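PDB 2ZYN: solute-binding protein from Thermoactinomyces vulgaris, which probably binds cyclodextrins and related maltose-type sugars outside the cell for uptake by a membrane transporter. Local coordinates for residues Ala187-Gln192 against Ile353-Val358; Asp109-Ala114 against Gly123-Ile128; Val131-Asn136 against Pro266-Asp271. All coordinates share one frame; numbering follows the deposited sequence.

Interaction 1 (Ala187-Gln192 against Ile353-Val358); sequences AVFKEQ and IPEMGV
V188 and M356 mark the nearest approach of two irregular segments: their CA atoms are 8.6 Å apart, no hydrogen bond crosses, and side chains make the contact. F189 gives up more surface to it than any other residue. With CG anti to its own carbonyl carbon (chi1 -59°), the ring is directed at 353-358, and the CD1 methyl of I353 sits over the centre of one face in a CH-pi contact, 3.7 Å from the ring centroid and 11° off the normal. The unbranched CG1-CD1 arm of isoleucine is long enough to set a methyl over the middle of a flat ring. The sulfur of M356 comes to the same ring obliquely, SD lying 3.8 Å from F189 CE1, a Met-aromatic contact. That SD also touches V188 CG1 at 3.8 Å, so one flexible thioether serves two neighbours. E355 offers only the aliphatic part of its bent chain: its CG lies 3.9 Å from F189 CE2, and its carboxylate plane is turned 80° from the ring. Within 353-358 a compact turn has M356 N hydrogen-bonded to I353 O at 2.9 Å. The side chain of M356 is about 7 Å from a bound glucose unit. The loop after helix 174-183 thus meets the loop before helix 360-371, with helix 174-183 touching V188 and helix 377-392 touching E355 and V358.

Interaction 2 (Asp109-Ala114 against Gly123-Ile128); sequences DVAMKA and GLPKAI
A111 and P125 lie where helix 109-114 and strand 123-125 come together, CA to CA 6.5 Å, and the contact is almost wholly apolar, with no hydrogen bond across it. A111 CB meets P125 CB at 4.1 Å; a side chain of one methyl lets the helix come near, and the pyrrolidine ring gives it a rigid hydrophobic surface. M112 works from the flank. Bends at chi2 and chi3 (-57° and -82°) fold its chain back so that SD sits 3.7 Å from P125 CD, crossing the proline at about a right angle, while CE continues to L124 CD1 at 4.1 Å and lies alongside that leucine. A long, supple thioether can thus cover two successive strand residues. Farther along the strand, I128 brings CD1 to V110 CG1 at 4.4 Å and, loosely, to A111 CB, near the exposed side of the helix.

The segment axes approach to 8.1 Å and run nearly antiparallel, at 148°, the helix lying on the mixed sheet that pairs strand 120-129 with strand 278-286. Helix and strand are joined through the short hairpin of strands 116-117 and 120-129. K126 and A127, both facing K282, form a classic beta bulge, and the chain turns a corner at K126; P125 before it and I128 after it both meet the helix, while K126 makes a salt bridge with E25 and a cation-pi contact with W284.

No polar bond links the two segments; those present lie within a segment or go to other residues, such as M112 O to T116 OG1. V110 O accepts twice, from A114 N and from K113 NZ at 2.9 Å, the ammonium in the carbonyl plane on a lone pair. The carbonyl oxygen of G123, buried beside the M112 methyl, has no hydrogen-bonding partner in the model.

Interaction 3 (Val131-Asn136 against Pro266-Asp271); sequences VALIYN and PLPKID
L267 presses its CD2 methyl against the peptide joining A132 to L133, and this is the tight part of the contact. CD2 stands 3.5 Å from L133 N and 3.6 Å from A132 C, with L133 CB at 4.1 Å, so the methyl packs more closely on backbone than on side chain. Its placing follows from chi1 of -60°, which sets L267 CG anti to the carbonyl carbon and brings the end of the side chain nearer the strand than its root suggests. The small A132 suits a place where the chains lie close, its CA only 5.2 Å from that of P266. L133 answers with CD2, which meets P268 CD at 4.0 Å, the two side chains crossing at about a right angle; a proline ring offers a stiff, apolar partner here. The contact thins toward P266, which is exposed to solvent and whose CB is directed away from the strand; its carbonyl O comes no nearer to the L133 side chain than 4.3 Å, at CB. No hydrogen bond links the segments; L133 pairs instead with A265, the last residue of strand 262-265. The loop leaves the edge of a four-stranded mixed sheet while its leucine packs on the start of strand 132-136, an arrangement consistent with the second lobe of a two-lobed, type II periplasmic-binding-protein fold.

In the fold
None of the three contacts has a hydrogen bond across it, yet their apolar chemistry differs. Interaction 1 is buried and joins two loops through an aromatic ring, with sulfur and a methyl group around it. Interaction 2, partly buried, sets a helix on a strand with small and flexible side chains, and its helix has a solvent side. Interaction 3 is again largely buried but packs a methyl on strand backbone, with an exposed proline on its outer side. Interactions 2 and 3 follow one another in sequence: strand 120-129 belongs to one sheet and strand 132-136 to another, so the chain passes between sheets there. Interaction 1 lies nearest to bound glucose.

Interaction 1 (Ala187-Gln192 against Ile353-Val358)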
loop_
_atom_site.group_PDB
_atom_site.type_symbol
_atom_site.label_atom_id
_atom_site.label_comp_id
_atom_site.label_asym_id
_atom_site.label_seq_id
_atom_site.Cartn_x
_atom_site.Cartn_y
_atom_site.Cartn_z
ATOM N N ALA A 187 -5.851 3.999 17.169
ATOM C CA ALA A 187 -6.280 4.482 15.863
ATOM C C ALA A 187 -5.393 5.634 15.407
ATOM O O ALA A 187 -4.873 6.385 16.235
ATOM C CB ALA A 187 -7.736 4.917 15.917
ATOM N N VAL A 188 -5.218 5.758 14.092
ATOM C CA VAL A 188 -4.487 6.879 13.505
ATOM C C VAL A 188 -5.205 8.182 13.865
ATOM O O VAL A 188 -4.599 9.111 14.400
ATOM C CB VAL A 188 -4.363 6.745 11.961
ATOM C CG1 VAL A 188 -3.524 7.881 11.382
ATOM C CG2 VAL A 188 -3.770 5.394 11.579
ATOM N N PHE A 189 -6.500 8.230 13.562
ATOM C CA PHE A 189 -7.366 9.334 13.965
ATOM C C PHE A 189 -8.538 8.783 14.769
ATOM O O PHE A 189 -9.059 7.706 14.463
ATOM C CB PHE A 189 -7.876 10.103 12.743
ATOM C CG PHE A 189 -6.783 10.687 11.889
ATOM C CD1 PHE A 189 -6.434 10.086 10.683
ATOM C CD2 PHE A 189 -6.105 11.834 12.288
ATOM C CE1 PHE A 189 -5.422 10.615 9.890
ATOM C CE2 PHE A 189 -5.087 12.372 11.502
ATOM C CZ PHE A 189 -4.746 11.759 10.298
ATOM N N LYS A 190 -8.943 9.522 15.800
ATOM C CA LYS A 190 -10.078 9.136 16.641
ATOM C C LYS A 190 -11.362 9.104 15.814
ATOM O O LYS A 190 -11.523 9.896 14.886
ATOM C CB LYS A 190 -10.230 10.103 17.821
ATOM C CG LYS A 190 -9.006 10.184 18.727
ATOM C CD LYS A 190 -9.232 11.143 19.885
ATOM C CE LYS A 190 -8.020 11.196 20.798
ATOM N NZ LYS A 190 -8.302 11.949 22.057
ATOM N N GLU A 191 -12.264 8.185 16.148
ATOM C CA GLU A 191 -13.489 7.985 15.367
ATOM C C GLU A 191 -14.740 8.486 16.090
ATOM O O GLU A 191 -14.963 8.162 17.259
ATOM C CB GLU A 191 -13.636 6.506 14.976
ATOM C CG GLU A 191 -14.906 6.148 14.184
ATOM C CD GLU A 191 -14.944 6.728 12.768
ATOM O OE1 GLU A 191 -16.048 6.762 12.180
ATOM O OE2 GLU A 191 -13.888 7.143 12.239
ATOM N N GLN A 192 -15.538 9.285 15.380
ATOM C CA GLN A 192 -16.827 9.781 15.872
ATOM C C GLN A 192 -17.733 10.169 14.698
ATOM O O GLN A 192 -17.762 11.333 14.281
ATOM C CB GLN A 192 -16.631 10.974 16.817
ATOM C CG GLN A 192 -17.890 11.414 17.571
ATOM C CD GLN A 192 -18.144 10.611 18.833
ATOM O OE1 GLN A 192 -17.281 10.512 19.708
ATOM N NE2 GLN A 192 -19.341 10.043 18.943
ATOM N N ILE A 353 -7.363 11.791 4.550
ATOM C CA ILE A 353 -7.418 13.227 4.855
ATOM C C ILE A 353 -6.023 13.854 4.737
ATOM O O ILE A 353 -5.024 13.150 4.884
ATOM C CB ILE A 353 -8.067 13.513 6.238
ATOM C CG1 ILE A 353 -7.325 12.788 7.370
ATOM C CG2 ILE A 353 -9.547 13.139 6.213
ATOM C CD1 ILE A 353 -7.887 13.065 8.752
ATOM N N PRO A 354 -5.947 15.170 4.440
ATOM C CA PRO A 354 -4.654 15.845 4.268
ATOM C C PRO A 354 -3.660 15.619 5.408
ATOM O O PRO A 354 -2.462 15.481 5.150
ATOM C CB PRO A 354 -5.044 17.325 4.183
ATOM C CG PRO A 354 -6.412 17.301 3.613
ATOM C CD PRO A 354 -7.073 16.098 4.215
ATOM N N GLU A 355 -4.144 15.571 6.651
ATOM C CA GLU A 355 -3.248 15.383 7.802
ATOM C C GLU A 355 -2.515 14.038 7.813
ATOM O O GLU A 355 -1.544 13.868 8.551
ATOM C CB GLU A 355 -3.936 15.659 9.154
ATOM C CG GLU A 355 -5.440 15.491 9.202
ATOM C CD GLU A 355 -6.185 16.667 8.596
ATOM O OE1 GLU A 355 -6.208 17.762 9.201
ATOM O OE2 GLU A 355 -6.757 16.489 7.509
ATOM N N MET A 356 -2.962 13.101 6.975
ATOM C CA MET A 356 -2.273 11.816 6.816
ATOM C C MET A 356 -0.876 12.002 6.207
ATOM O O MET A 356 0.009 11.169 6.410
ATOM C CB MET A 356 -3.116 10.841 5.974
ATOM C CG MET A 356 -2.704 9.376 6.086
ATOM S SD MET A 356 -2.926 8.709 7.745
ATOM C CE MET A 356 -2.129 7.114 7.590
ATOM N N GLY A 357 -0.685 13.106 5.484
ATOM C CA GLY A 357 0.606 13.449 4.884
ATOM C C GLY A 357 1.599 14.064 5.858
ATOM O O GLY A 357 2.586 14.687 5.450
ATOM N N VAL A 358 1.325 13.902 7.149
ATOM C CA VAL A 358 2.239 14.328 8.203
ATOM C C VAL A 358 2.596 13.139 9.105
ATOM O O VAL A 358 3.576 13.179 9.846
ATOM C CB VAL A 358 1.640 15.494 9.032
ATOM C CG1 VAL A 358 2.589 15.922 10.121
ATOM C CG2 VAL A 358 1.328 16.687 8.136
#

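Interaction 2 (Asp109-Ala114 against Gly123-Ile128)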
loop_
_atom_site.group_PDB
_atom_site.type_symbol
_atom_site.label_atom_id
_atom_site.label_comp_id
_atom_site.label_asym_id
_atom_site.label_seq_id
_atom_site.Cartn_x
_atom_site.Cartn_y
_atom_site.Cartn_z
ATOM N N ASP A 109 -17.134 -0.222 -4.670
ATOM C CA ASP A 109 -17.479 1.018 -3.962
ATOM C C ASP A 109 -16.425 1.449 -2.933
ATOM O O ASP A 109 -16.187 2.646 -2.764
ATOM C CB ASP A 109 -18.863 0.883 -3.305
ATOM C CG ASP A 109 -19.433 2.216 -2.817
ATOM O OD1 ASP A 109 -20.416 2.179 -2.041
ATOM O OD2 ASP A 109 -18.925 3.293 -3.203
ATOM N N VAL A 110 -15.793 0.490 -2.258
ATOM C CA VAL A 110 -14.729 0.806 -1.291
ATOM C C VAL A 110 -13.551 1.470 -2.005
ATOM O O VAL A 110 -12.983 2.448 -1.512
ATOM C CB VAL A 110 -14.230 -0.443 -0.515
ATOM C CG1 VAL A 110 -13.000 -0.108 0.328
ATOM C CG2 VAL A 110 -15.334 -1.019 0.365
ATOM N N ALA A 111 -13.206 0.934 -3.172
ATOM C CA ALA A 111 -12.091 1.447 -3.970
ATOM C C ALA A 111 -12.366 2.837 -4.544
ATOM O O ALA A 111 -11.480 3.688 -4.552
ATOM C CB ALA A 111 -11.746 0.472 -5.076
ATOM N N MET A 112 -13.589 3.060 -5.026
ATOM C CA MET A 112 -13.987 4.369 -5.549
ATOM C C MET A 112 -14.041 5.425 -4.447
ATOM O O MET A 112 -13.645 6.575 -4.665
ATOM C CB MET A 112 -15.336 4.281 -6.271
ATOM C CG MET A 112 -15.304 3.431 -7.538
ATOM S SD MET A 112 -14.077 4.004 -8.730
ATOM C CE MET A 112 -14.974 5.325 -9.534
ATOM N N LYS A 113 -14.527 5.021 -3.274
ATOM C CA LYS A 113 -14.588 5.880 -2.088
ATOM C C LYS A 113 -13.188 6.335 -1.678
ATOM O O LYS A 113 -12.978 7.498 -1.341
ATOM C CB LYS A 113 -15.260 5.125 -0.934
ATOM C CG LYS A 113 -15.278 5.843 0.404
ATOM C CD LYS A 113 -15.226 4.851 1.567
ATOM C CE LYS A 113 -13.790 4.562 2.023
ATOM N NZ LYS A 113 -13.077 3.537 1.197
ATOM N N ALA A 114 -12.234 5.408 -1.717
ATOM C CA ALA A 114 -10.846 5.699 -1.365
ATOM C C ALA A 114 -10.209 6.718 -2.314
ATOM O O ALA A 114 -9.304 7.461 -1.921
ATOM C CB ALA A 114 -10.033 4.415 -1.330
ATOM N N GLY A 123 -9.556 9.492 -9.355
ATOM C CA GLY A 123 -8.928 8.417 -10.109
ATOM C C GLY A 123 -9.785 7.201 -10.370
ATOM O O GLY A 123 -10.889 7.076 -9.839
ATOM N N LEU A 124 -9.247 6.309 -11.197
ATOM C CA LEU A 124 -9.808 4.983 -11.431
ATOM C C LEU A 124 -8.835 3.957 -10.845
ATOM O O LEU A 124 -7.626 4.063 -11.058
ATOM C CB LEU A 124 -10.034 4.743 -12.927
ATOM C CG LEU A 124 -11.430 4.932 -13.559
ATOM C CD1 LEU A 124 -12.387 5.786 -12.733
ATOM C CD2 LEU A 124 -11.336 5.437 -14.997
ATOM N N PRO A 125 -9.355 2.981 -10.082
ATOM C CA PRO A 125 -8.505 2.047 -9.339
ATOM C C PRO A 125 -7.856 0.961 -10.204
ATOM O O PRO A 125 -8.449 0.506 -11.190
ATOM C CB PRO A 125 -9.472 1.434 -8.325
ATOM C CG PRO A 125 -10.796 1.506 -8.986
ATOM C CD PRO A 125 -10.791 2.712 -9.866
ATOM N N LYS A 126 -6.638 0.576 -9.820
ATOM C CA LYS A 126 -5.865 -0.478 -10.478
ATOM C C LYS A 126 -5.743 -1.696 -9.572
ATOM O O LYS A 126 -5.716 -2.837 -10.047
ATOM C CB LYS A 126 -4.450 0.017 -10.787
ATOM C CG LYS A 126 -4.379 1.286 -11.623
ATOM C CD LYS A 126 -3.059 2.005 -11.406
ATOM C CE LYS A 126 -1.879 1.206 -11.929
ATOM N NZ LYS A 126 -0.624 1.978 -11.741
ATOM N N ALA A 127 -5.644 -1.440 -8.269
ATOM C CA ALA A 127 -5.362 -2.473 -7.275
ATOM C C ALA A 127 -5.938 -2.136 -5.904
ATOM O O ALA A 127 -5.922 -0.982 -5.476
ATOM C CB ALA A 127 -3.857 -2.690 -7.157
ATOM N N ILE A 128 -6.443 -3.164 -5.231
ATOM C CA ILE A 128 -6.854 -3.076 -3.837
ATOM C C ILE A 128 -6.047 -4.122 -3.071
ATOM O O ILE A 128 -5.850 -5.249 -3.555
ATOM C CB ILE A 128 -8.387 -3.268 -3.673
ATOM C CG1 ILE A 128 -8.819 -2.974 -2.232
ATOM C CG2 ILE A 128 -8.825 -4.657 -4.167
ATOM C CD1 ILE A 128 -10.291 -2.553 -2.091
#

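Interaction 3 (Val131-Asn136 against Pro266-Asp271)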
loop_
_atom_site.group_PDB
_atom_site.type_symbol
_atom_site.label_atom_id
_atom_site.label_comp_id
_atom_site.label_asym_id
_atom_site.label_seq_id
_atom_site.Cartn_x
_atom_site.Cartn_y
_atom_site.Cartn_z
ATOM N N VAL A 131 -1.774 -6.450 3.436
ATOM C CA VAL A 131 -0.770 -7.454 3.779
ATOM C C VAL A 131 -1.468 -8.672 4.381
ATOM O O VAL A 131 -2.559 -8.558 4.943
ATOM C CB VAL A 131 0.300 -6.917 4.764
ATOM C CG1 VAL A 131 1.112 -5.789 4.115
ATOM C CG2 VAL A 131 -0.337 -6.468 6.091
ATOM N N ALA A 132 -0.850 -9.838 4.226
ATOM C CA ALA A 132 -1.302 -11.048 4.892
ATOM C C ALA A 132 -0.075 -11.859 5.266
ATOM O O ALA A 132 1.055 -11.381 5.111
ATOM C CB ALA A 132 -2.241 -11.849 3.992
ATOM N N LEU A 133 -0.293 -13.066 5.786
ATOM C CA LEU A 133 0.796 -13.975 6.103
ATOM C C LEU A 133 1.128 -14.781 4.857
ATOM O O LEU A 133 0.321 -15.584 4.390
ATOM C CB LEU A 133 0.407 -14.906 7.259
ATOM C CG LEU A 133 1.540 -15.646 7.981
ATOM C CD1 LEU A 133 2.474 -14.676 8.692
ATOM C CD2 LEU A 133 0.962 -16.635 8.974
ATOM N N ILE A 134 2.308 -14.525 4.301
ATOM C CA ILE A 134 2.803 -15.274 3.154
ATOM C C ILE A 134 3.853 -16.242 3.671
ATOM O O ILE A 134 4.845 -15.833 4.269
ATOM C CB ILE A 134 3.419 -14.349 2.067
ATOM C CG1 ILE A 134 2.435 -13.240 1.668
ATOM C CG2 ILE A 134 3.837 -15.162 0.838
ATOM C CD1 ILE A 134 3.061 -12.129 0.843
ATOM N N TYR A 135 3.622 -17.533 3.454
ATOM C CA TYR A 135 4.525 -18.542 3.988
ATOM C C TYR A 135 5.068 -19.484 2.925
ATOM O O TYR A 135 4.422 -19.740 1.903
ATOM C CB TYR A 135 3.882 -19.312 5.155
ATOM C CG TYR A 135 2.618 -20.066 4.806
ATOM C CD1 TYR A 135 2.641 -21.447 4.599
ATOM C CD2 TYR A 135 1.396 -19.403 4.695
ATOM C CE1 TYR A 135 1.481 -22.146 4.283
ATOM C CE2 TYR A 135 0.231 -20.094 4.373
ATOM C CZ TYR A 135 0.280 -21.461 4.171
ATOM O OH TYR A 135 -0.873 -22.141 3.854
ATOM N N ASN A 136 6.280 -19.969 3.184
ATOM C CA ASN A 136 6.918 -21.016 2.401
ATOM C C ASN A 136 6.328 -22.365 2.814
ATOM O O ASN A 136 6.510 -22.805 3.950
ATOM C CB ASN A 136 8.431 -20.969 2.650
ATOM C CG ASN A 136 9.223 -21.863 1.709
ATOM O OD1 ASN A 136 8.699 -22.824 1.141
ATOM N ND2 ASN A 136 10.506 -21.556 1.556
ATOM N N PRO A 266 -4.871 -15.240 6.138
ATOM C CA PRO A 266 -5.042 -14.043 6.964
ATOM C C PRO A 266 -4.119 -14.095 8.181
ATOM O O PRO A 266 -3.716 -15.180 8.603
ATOM C CB PRO A 266 -6.514 -14.107 7.395
ATOM C CG PRO A 266 -6.978 -15.497 7.074
ATOM C CD PRO A 266 -6.142 -15.959 5.930
ATOM N N LEU A 267 -3.766 -12.937 8.729
ATOM C CA LEU A 267 -2.901 -12.901 9.901
ATOM C C LEU A 267 -3.586 -13.638 11.048
ATOM O O LEU A 267 -4.792 -13.485 11.237
ATOM C CB LEU A 267 -2.572 -11.460 10.308
ATOM C CG LEU A 267 -1.854 -10.545 9.308
ATOM C CD1 LEU A 267 -1.523 -9.218 9.962
ATOM C CD2 LEU A 267 -0.585 -11.186 8.754
ATOM N N PRO A 268 -2.831 -14.466 11.791
ATOM C CA PRO A 268 -3.429 -15.174 12.923
ATOM C C PRO A 268 -4.085 -14.201 13.898
ATOM O O PRO A 268 -3.525 -13.138 14.180
ATOM C CB PRO A 268 -2.233 -15.874 13.582
ATOM C CG PRO A 268 -1.015 -15.251 12.983
ATOM C CD PRO A 268 -1.408 -14.807 11.621
ATOM N N LYS A 269 -5.271 -14.563 14.386
ATOM C CA LYS A 269 -6.022 -13.730 15.328
ATOM C C LYS A 269 -5.140 -13.205 16.456
ATOM O O LYS A 269 -4.321 -13.938 17.015
ATOM C CB LYS A 269 -7.232 -14.487 15.895
ATOM C CG LYS A 269 -6.932 -15.908 16.370
ATOM C CD LYS A 269 -8.165 -16.597 16.940
ATOM C CE LYS A 269 -8.172 -16.582 18.462
ATOM N NZ LYS A 269 -9.425 -17.154 19.029
ATOM N N ILE A 270 -5.302 -11.920 16.756
ATOM C CA ILE A 270 -4.538 -11.252 17.805
ATOM C C ILE A 270 -5.500 -10.785 18.898
ATOM O O ILE A 270 -6.491 -10.108 18.611
ATOM C CB ILE A 270 -3.680 -10.081 17.233
ATOM C CG1 ILE A 270 -2.929 -9.350 18.354
ATOM C CG2 ILE A 270 -4.532 -9.133 16.374
ATOM C CD1 ILE A 270 -1.816 -8.423 17.872
ATOM N N ASP A 271 -5.204 -11.166 20.142
ATOM C CA ASP A 271 -6.119 -10.976 21.275
ATOM C C ASP A 271 -7.512 -11.556 20.981
ATOM O O ASP A 271 -8.530 -11.056 21.470
ATOM C CB ASP A 271 -6.200 -9.497 21.686
ATOM C CG ASP A 271 -4.929 -9.004 22.360
ATOM O OD1 ASP A 271 -4.707 -7.775 22.364
ATOM O OD2 ASP A 271 -4.154 -9.835 22.885
#